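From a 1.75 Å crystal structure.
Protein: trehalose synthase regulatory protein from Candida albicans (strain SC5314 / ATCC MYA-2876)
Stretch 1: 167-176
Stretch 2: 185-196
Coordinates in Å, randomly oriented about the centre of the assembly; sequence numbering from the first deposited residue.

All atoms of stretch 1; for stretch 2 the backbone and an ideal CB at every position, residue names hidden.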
ATOM      1  N   THR A 167       1.014  22.645  14.000  1.00 34.18           N
ATOM      2  CA  THR A 167       2.084  22.784  13.019  1.00 34.17           C
ATOM      3  C   THR A 167       1.910  21.803  11.863  1.00 32.99           C
ATOM      4  O   THR A 167       2.131  22.157  10.702  1.00 31.82           O
ATOM      5  CB  THR A 167       3.466  22.582  13.663  1.00 35.87           C
ATOM      6  OG1 THR A 167       3.679  23.594  14.652  1.00 41.02           O
ATOM      7  CG2 THR A 167       4.568  22.677  12.618  1.00 30.32           C
ATOM      8  N   MET A 168       1.497  20.578  12.172  1.00 31.52           N
ATOM      9  CA  MET A 168       1.281  19.575  11.131  1.00 25.26           C
ATOM     10  C   MET A 168       0.095  19.952  10.241  1.00 36.14           C
ATOM     11  O   MET A 168       0.156  19.798   9.023  1.00 28.55           O
ATOM     12  CB  MET A 168       1.081  18.186  11.749  1.00 36.24           C
ATOM     13  CG  MET A 168       2.373  17.589  12.311  1.00 34.06           C
ATOM     14  SD  MET A 168       2.290  15.829  12.700  1.00 39.24           S
ATOM     15  CE  MET A 168       1.238  15.841  14.154  1.00 34.11           C
ATOM     16  N   GLY A 169      -0.976  20.457  10.844  1.00 33.75           N
ATOM     17  CA  GLY A 169      -2.133  20.897  10.078  1.00 26.87           C
ATOM     18  C   GLY A 169      -1.786  22.081   9.192  1.00 32.43           C
ATOM     19  O   GLY A 169      -2.254  22.185   8.054  1.00 30.82           O
ATOM     20  N   GLU A 170      -0.950  22.973   9.717  1.00 29.13           N
ATOM     21  CA  GLU A 170      -0.483  24.133   8.969  1.00 33.05           C
ATOM     22  C   GLU A 170       0.339  23.685   7.762  1.00 32.72           C
ATOM     23  O   GLU A 170       0.209  24.228   6.662  1.00 30.98           O
ATOM     24  CB  GLU A 170       0.345  25.043   9.883  1.00 31.19           C
ATOM     25  CG  GLU A 170       0.700  26.389   9.301  1.00 32.41           C
ATOM     26  CD  GLU A 170       1.913  26.340   8.394  1.00 35.82           C
ATOM     27  OE1 GLU A 170       2.868  25.596   8.710  1.00 38.60           O
ATOM     28  OE2 GLU A 170       1.906  27.044   7.360  1.00 43.38           O
ATOM     29  N   THR A 171       1.179  22.682   7.990  1.00 28.94           N
ATOM     30  CA  THR A 171       2.055  22.130   6.966  1.00 26.70           C
ATOM     31  C   THR A 171       1.268  21.436   5.862  1.00 23.06           C
ATOM     32  O   THR A 171       1.593  21.559   4.678  1.00 26.80           O
ATOM     33  CB  THR A 171       3.057  21.142   7.591  1.00 29.41           C
ATOM     34  OG1 THR A 171       3.858  21.835   8.560  1.00 31.50           O
ATOM     35  CG2 THR A 171       3.964  20.542   6.529  1.00 26.89           C
ATOM     36  N   ILE A 172       0.224  20.711   6.251  1.00 24.85           N
ATOM     37  CA  ILE A 172      -0.678  20.096   5.284  1.00 22.22           C
ATOM     38  C   ILE A 172      -1.301  21.140   4.349  1.00 31.15           C
ATOM     39  O   ILE A 172      -1.342  20.947   3.131  1.00 25.00           O
ATOM     40  CB  ILE A 172      -1.789  19.306   5.997  1.00 23.78           C
ATOM     41  CG1 ILE A 172      -1.207  18.024   6.600  1.00 30.09           C
ATOM     42  CG2 ILE A 172      -2.911  18.974   5.030  1.00 26.66           C
ATOM     43  CD1 ILE A 172      -2.175  17.270   7.468  1.00 29.30           C
ATOM     44  N   GLN A 173      -1.771  22.250   4.914  1.00 32.80           N
ATOM     45  CA  GLN A 173      -2.367  23.314   4.102  1.00 26.24           C
ATOM     46  C   GLN A 173      -1.337  23.935   3.165  1.00 26.77           C
ATOM     47  O   GLN A 173      -1.622  24.175   1.990  1.00 33.19           O
ATOM     48  CB  GLN A 173      -2.991  24.398   4.987  1.00 27.20           C
ATOM     49  CG  GLN A 173      -3.555  25.576   4.195  1.00 31.87           C
ATOM     50  CD  GLN A 173      -4.415  26.497   5.039  1.00 37.64           C
ATOM     51  OE1 GLN A 173      -4.608  26.265   6.235  1.00 39.04           O
ATOM     52  NE2 GLN A 173      -4.941  27.549   4.419  1.00 39.40           N
ATOM     53  N   HIS A 174      -0.144  24.190   3.697  1.00 26.17           N
ATOM     54  CA  HIS A 174       0.976  24.754   2.939  1.00 27.27           C
ATOM     55  C   HIS A 174       1.327  23.872   1.733  1.00 33.17           C
ATOM     56  O   HIS A 174       1.339  24.336   0.589  1.00 26.53           O
ATOM     57  CB  HIS A 174       2.182  24.925   3.875  1.00 28.42           C
ATOM     58  CG  HIS A 174       3.380  25.574   3.247  1.00 24.89           C
ATOM     59  ND1 HIS A 174       4.489  25.939   3.983  1.00 27.12           N
ATOM     60  CD2 HIS A 174       3.654  25.914   1.966  1.00 28.72           C
ATOM     61  CE1 HIS A 174       5.391  26.473   3.182  1.00 29.65           C
ATOM     62  NE2 HIS A 174       4.910  26.470   1.951  1.00 27.48           N
ATOM     63  N   ILE A 175       1.598  22.598   1.991  1.00 26.90           N
ATOM     64  CA  ILE A 175       1.934  21.665   0.920  1.00 25.25           C
ATOM     65  C   ILE A 175       0.802  21.487  -0.090  1.00 25.58           C
ATOM     66  O   ILE A 175       1.037  21.471  -1.301  1.00 26.36           O
ATOM     67  CB  ILE A 175       2.327  20.292   1.500  1.00 25.65           C
ATOM     68  CG1 ILE A 175       3.634  20.424   2.281  1.00 25.17           C
ATOM     69  CG2 ILE A 175       2.463  19.253   0.396  1.00 25.29           C
ATOM     70  CD1 ILE A 175       3.951  19.226   3.152  1.00 20.99           C
ATOM     71  N   ASN A 176      -0.431  21.362   0.389  1.00 24.86           N
ATOM     72  CA  ASN A 176      -1.538  21.135  -0.528  1.00 24.03           C
ATOM     73  C   ASN A 176      -1.794  22.354  -1.398  1.00 29.55           C
ATOM     74  O   ASN A 176      -2.071  22.217  -2.583  1.00 26.27           O
ATOM     75  CB  ASN A 176      -2.803  20.738   0.230  1.00 23.71           C
ATOM     76  CG  ASN A 176      -2.748  19.306   0.720  1.00 26.91           C
ATOM     77  OD1 ASN A 176      -1.919  18.524   0.258  1.00 27.51           O
ATOM     78  ND2 ASN A 176      -3.624  18.957   1.650  1.00 29.45           N
ATOM     79  N   UNK A 185      -0.411  15.427  -2.654  1.00 21.83           N
ATOM     80  CA  UNK A 185      -1.099  15.890  -1.454  1.00 19.85           C
ATOM     81  C   UNK A 185      -0.384  15.458  -0.183  1.00 21.24           C
ATOM     82  O   UNK A 185       0.318  14.450  -0.172  1.00 21.06           O
ATOM     83  CB  UNK A 185      -2.538  15.371  -1.440  1.00 19.85           C
ATOM     84  N   UNK A 186      -0.569  16.246   0.872  1.00 19.92           N
ATOM     85  CA  UNK A 186      -0.118  15.885   2.212  1.00 22.76           C
ATOM     86  C   UNK A 186      -1.313  15.393   3.026  1.00 22.99           C
ATOM     87  O   UNK A 186      -2.410  15.940   2.919  1.00 27.93           O
ATOM     88  CB  UNK A 186       0.559  17.071   2.901  1.00 22.76           C
ATOM     89  N   UNK A 187      -1.107  14.361   3.835  1.00 24.16           N
ATOM     90  CA  UNK A 187      -2.183  13.818   4.659  1.00 22.39           C
ATOM     91  C   UNK A 187      -1.669  13.565   6.073  1.00 28.14           C
ATOM     92  O   UNK A 187      -0.496  13.258   6.259  1.00 28.84           O
ATOM     93  CB  UNK A 187      -2.739  12.530   4.049  1.00 22.39           C
ATOM     94  N   UNK A 188      -2.542  13.718   7.064  1.00 25.71           N
ATOM     95  CA  UNK A 188      -2.180  13.393   8.437  1.00 30.58           C
ATOM     96  C   UNK A 188      -2.433  11.920   8.698  1.00 33.86           C
ATOM     97  O   UNK A 188      -3.562  11.442   8.580  1.00 28.68           O
ATOM     98  CB  UNK A 188      -2.962  14.257   9.428  1.00 30.58           C
ATOM     99  N   UNK A 189      -1.371  11.199   9.034  1.00 31.58           N
ATOM    100  CA  UNK A 189      -1.470   9.783   9.346  1.00 32.55           C
ATOM    101  C   UNK A 189      -0.797   9.543  10.683  1.00 36.52           C
ATOM    102  O   UNK A 189       0.421   9.680  10.799  1.00 32.58           O
ATOM    103  CB  UNK A 189      -0.841   8.923   8.249  1.00 32.55           C
ATOM    104  N   UNK A 190      -1.603   9.203  11.686  1.00 41.81           N
ATOM    105  CA  UNK A 190      -1.130   9.053  13.059  1.00 45.13           C
ATOM    106  C   UNK A 190      -0.550  10.369  13.563  1.00 41.51           C
ATOM    107  O   UNK A 190      -1.260  11.367  13.684  1.00 45.66           O
ATOM    108  CB  UNK A 190      -0.085   7.939  13.152  1.00 45.13           C
ATOM    109  N   UNK A 191       0.747  10.367  13.846  1.00 38.71           N
ATOM    110  CA  UNK A 191       1.421  11.567  14.313  1.00 39.67           C
ATOM    111  C   UNK A 191       2.455  12.029  13.302  1.00 36.82           C
ATOM    112  O   UNK A 191       3.566  12.420  13.660  1.00 30.00           O
ATOM    113  CB  UNK A 191       2.080  11.319  15.671  1.00 39.67           C
ATOM    114  N   UNK A 192       2.079  11.976  12.029  1.00 34.73           N
ATOM    115  CA  UNK A 192       2.970  12.409  10.967  1.00 28.28           C
ATOM    116  C   UNK A 192       2.194  12.924   9.764  1.00 29.00           C
ATOM    117  O   UNK A 192       1.015  12.630   9.590  1.00 33.05           O
ATOM    118  CB  UNK A 192       3.889  11.260  10.547  1.00 28.28           C
ATOM    119  N   UNK A 193       2.873  13.710   8.944  1.00 25.47           N
ATOM    120  CA  UNK A 193       2.330  14.139   7.665  1.00 26.08           C
ATOM    121  C   UNK A 193       3.038  13.373   6.557  1.00 26.14           C
ATOM    122  O   UNK A 193       4.262  13.413   6.472  1.00 26.99           O
ATOM    123  CB  UNK A 193       2.484  15.649   7.475  1.00 26.08           C
ATOM    124  N   UNK A 194       2.283  12.663   5.722  1.00 25.59           N
ATOM    125  CA  UNK A 194       2.898  11.996   4.580  1.00 21.02           C
ATOM    126  C   UNK A 194       2.538  12.706   3.280  1.00 22.81           C
ATOM    127  O   UNK A 194       1.377  13.046   3.039  1.00 20.26           O
ATOM    128  CB  UNK A 194       2.465  10.530   4.520  1.00 21.02           C
ATOM    129  N   UNK A 195       3.560  12.948   2.466  1.00 17.86           N
ATOM    130  CA  UNK A 195       3.391  13.604   1.171  1.00 18.40           C
ATOM    131  C   UNK A 195       3.578  12.561   0.069  1.00 18.98           C
ATOM    132  O   UNK A 195       4.634  11.914  -0.002  1.00 20.17           O
ATOM    133  CB  UNK A 195       4.378  14.761   1.004  1.00 18.40           C
ATOM    134  N   UNK A 196       2.549  12.360  -0.755  1.00 18.44           N
ATOM    135  CA  UNK A 196       2.651  11.388  -1.840  1.00 20.95           C
ATOM    136  C   UNK A 196       1.819  11.771  -3.056  1.00 17.97           C
ATOM    137  O   UNK A 196       0.937  12.642  -2.988  1.00 20.47           O
ATOM    138  CB  UNK A 196       2.221  10.007  -1.342  1.00 20.95           C
TER

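Stretch 2 is a β-hairpin packed against the helix of stretch 1, its first strand running nearly antiparallel to the helix (163°) and its second nearly parallel (14°).

At position 185 the backbone is extended (-137/153) and CA-to-CB points sideways, with the ideal CB 3.6 Å from N176 OD1. A side chain here passes the end of the visible helix without entering a pocket, so polar, aromatic or β-branched residues would all suit. The deposited residue is H185; its CD2 lies 3.5 Å from N176 OD1.

Position 186 is far more restricted. Its CA is 5.2 Å from I172 CA, CB points toward the helix, and the ideal CB is 3.8 Å from I175 CG2 and 4.0 Å from I172 CA. So close an approach favours a small residue, alanine or perhaps glycine or serine. It is A186, whose CB packs on I175 CG2 at 3.8 Å and on I172 CG1 at 4.2 Å. The backbone is held as well: A186 N donates to N176 OD1 at 2.7 Å and 170°, while N176 ND2 gives a weak bond to A186 O at 3.5 Å.

Position 187 points away, with nothing of stretch 1 near its CB; the extended backbone would suit a β-branched residue, among many others, and T187 is found.

At position 188 CB points sideways, 3.7 Å from I172 CD1, with the sulfur of M168 farther along. An apolar chain of moderate length, such as leucine, isoleucine or methionine, could cover both. L188 does so: its CB meets I172 CD1 at 3.7 Å, and its CD1 reaches M168 SD at 4.0 Å.

Position 189 is beyond reach of the helix and leaves the choice wide; it is V189. At 190 the positive phi (61/-116) suggests glycine, yet the residue is R190, its CB directed away. Position 191 also points away, in a turn where asparagine, aspartate or glycine would be natural; it is N191, whose main-chain O lies 3.8 Å from M168 SD. Position 192 turns its CB away too, so stretch 1 says little about it; the extended backbone (-151/160) would take a small polar or a β-branched residue. The deposited S192 uses OG to bond V189 O at 3.0 Å.

Position 193 faces the helix, its ideal CB 4.5 Å from I172 CG1, leaving room for a medium apolar residue such as valine or isoleucine. V193 packs on two residues: its CG2 touches M168 CB at 3.7 Å and also lies 3.9 Å from I172 CG1, which V193 CG1 meets at 3.8 Å.

Position 194 points away and is unconstrained by the helix; its strand backbone would suit a β-branched or aromatic residue among others, and it is I194. Position 195 points toward the helix again, 4.9 Å from I175 CG2 at the ideal CB, inviting valine, isoleucine or leucine. V195 closes the gap, CG2 to I175 CD1 at 3.7 Å. Position 196, out of reach, could be almost anything and is Q196.

Stretch 2, residues 185-196: HATLVRNSVIVQ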
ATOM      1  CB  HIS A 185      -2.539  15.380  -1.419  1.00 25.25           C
ATOM      2  CG  HIS A 185      -3.476  16.164  -2.284  1.00 30.82           C
ATOM      3  ND1 HIS A 185      -3.755  15.814  -3.588  1.00 33.05           N
ATOM      4  CD2 HIS A 185      -4.195  17.283  -2.032  1.00 28.45           C
ATOM      5  CE1 HIS A 185      -4.608  16.682  -4.102  1.00 29.95           C
ATOM      6  NE2 HIS A 185      -4.892  17.583  -3.178  1.00 32.17           N
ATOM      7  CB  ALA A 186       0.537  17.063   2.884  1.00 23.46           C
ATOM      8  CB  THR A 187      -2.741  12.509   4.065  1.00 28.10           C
ATOM      9  OG1 THR A 187      -2.982  12.687   2.662  1.00 44.12           O
ATOM     10  CG2 THR A 187      -4.044  12.119   4.745  1.00 38.10           C
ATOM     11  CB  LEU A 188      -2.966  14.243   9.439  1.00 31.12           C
ATOM     12  CG  LEU A 188      -2.582  13.990  10.901  1.00 33.84           C
ATOM     13  CD1 LEU A 188      -1.241  14.638  11.222  1.00 33.65           C
ATOM     14  CD2 LEU A 188      -3.668  14.475  11.856  1.00 37.37           C
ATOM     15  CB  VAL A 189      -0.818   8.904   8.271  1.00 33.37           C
ATOM     16  CG1 VAL A 189      -0.878   7.445   8.679  1.00 37.51           C
ATOM     17  CG2 VAL A 189      -1.495   9.116   6.922  1.00 36.98           C
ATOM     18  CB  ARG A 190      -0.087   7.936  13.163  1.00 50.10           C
ATOM     19  CG  ARG A 190      -0.565   6.583  12.655  1.00 53.23           C
ATOM     20  CD  ARG A 190      -0.759   5.618  13.808  1.00 60.71           C
ATOM     21  NE  ARG A 190       0.387   5.639  14.714  1.00 70.77           N
ATOM     22  CZ  ARG A 190       0.440   4.990  15.872  1.00 71.63           C
ATOM     23  NH1 ARG A 190      -0.592   4.261  16.276  1.00 72.19           N
ATOM     24  NH2 ARG A 190       1.526   5.073  16.630  1.00 62.34           N
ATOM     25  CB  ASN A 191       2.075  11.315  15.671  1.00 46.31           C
ATOM     26  CG  ASN A 191       1.101  10.760  16.688  1.00 59.70           C
ATOM     27  OD1 ASN A 191      -0.045  11.206  16.775  1.00 58.14           O
ATOM     28  ND2 ASN A 191       1.546   9.773  17.457  1.00 58.44           N
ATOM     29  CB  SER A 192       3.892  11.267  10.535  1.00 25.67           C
ATOM     30  OG  SER A 192       3.169  10.268   9.838  1.00 31.52           O
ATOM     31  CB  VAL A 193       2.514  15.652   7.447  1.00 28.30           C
ATOM     32  CG1 VAL A 193       1.998  16.067   6.068  1.00 22.15           C
ATOM     33  CG2 VAL A 193       1.816  16.438   8.547  1.00 27.07           C
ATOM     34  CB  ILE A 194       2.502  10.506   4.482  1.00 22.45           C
ATOM     35  CG1 ILE A 194       3.175   9.867   3.263  1.00 29.59           C
ATOM     36  CG2 ILE A 194       0.990  10.329   4.433  1.00 30.85           C
ATOM     37  CD1 ILE A 194       2.756   8.448   3.008  1.00 48.65           C
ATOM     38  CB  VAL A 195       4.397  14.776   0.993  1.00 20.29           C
ATOM     39  CG1 VAL A 195       4.103  15.553  -0.297  1.00 19.25           C
ATOM     40  CG2 VAL A 195       4.357  15.695   2.201  1.00 22.37           C
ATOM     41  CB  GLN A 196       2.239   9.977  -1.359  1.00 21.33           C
ATOM     42  CG  GLN A 196       0.775   9.838  -1.096  1.00 24.09           C
ATOM     43  CD  GLN A 196       0.356   8.394  -0.841  1.00 35.86           C
ATOM     44  OE1 GLN A 196      -0.780   8.004  -1.099  1.00 53.25           O
ATOM     45  NE2 GLN A 196       1.270   7.605  -0.321  1.00 33.93           N
TER
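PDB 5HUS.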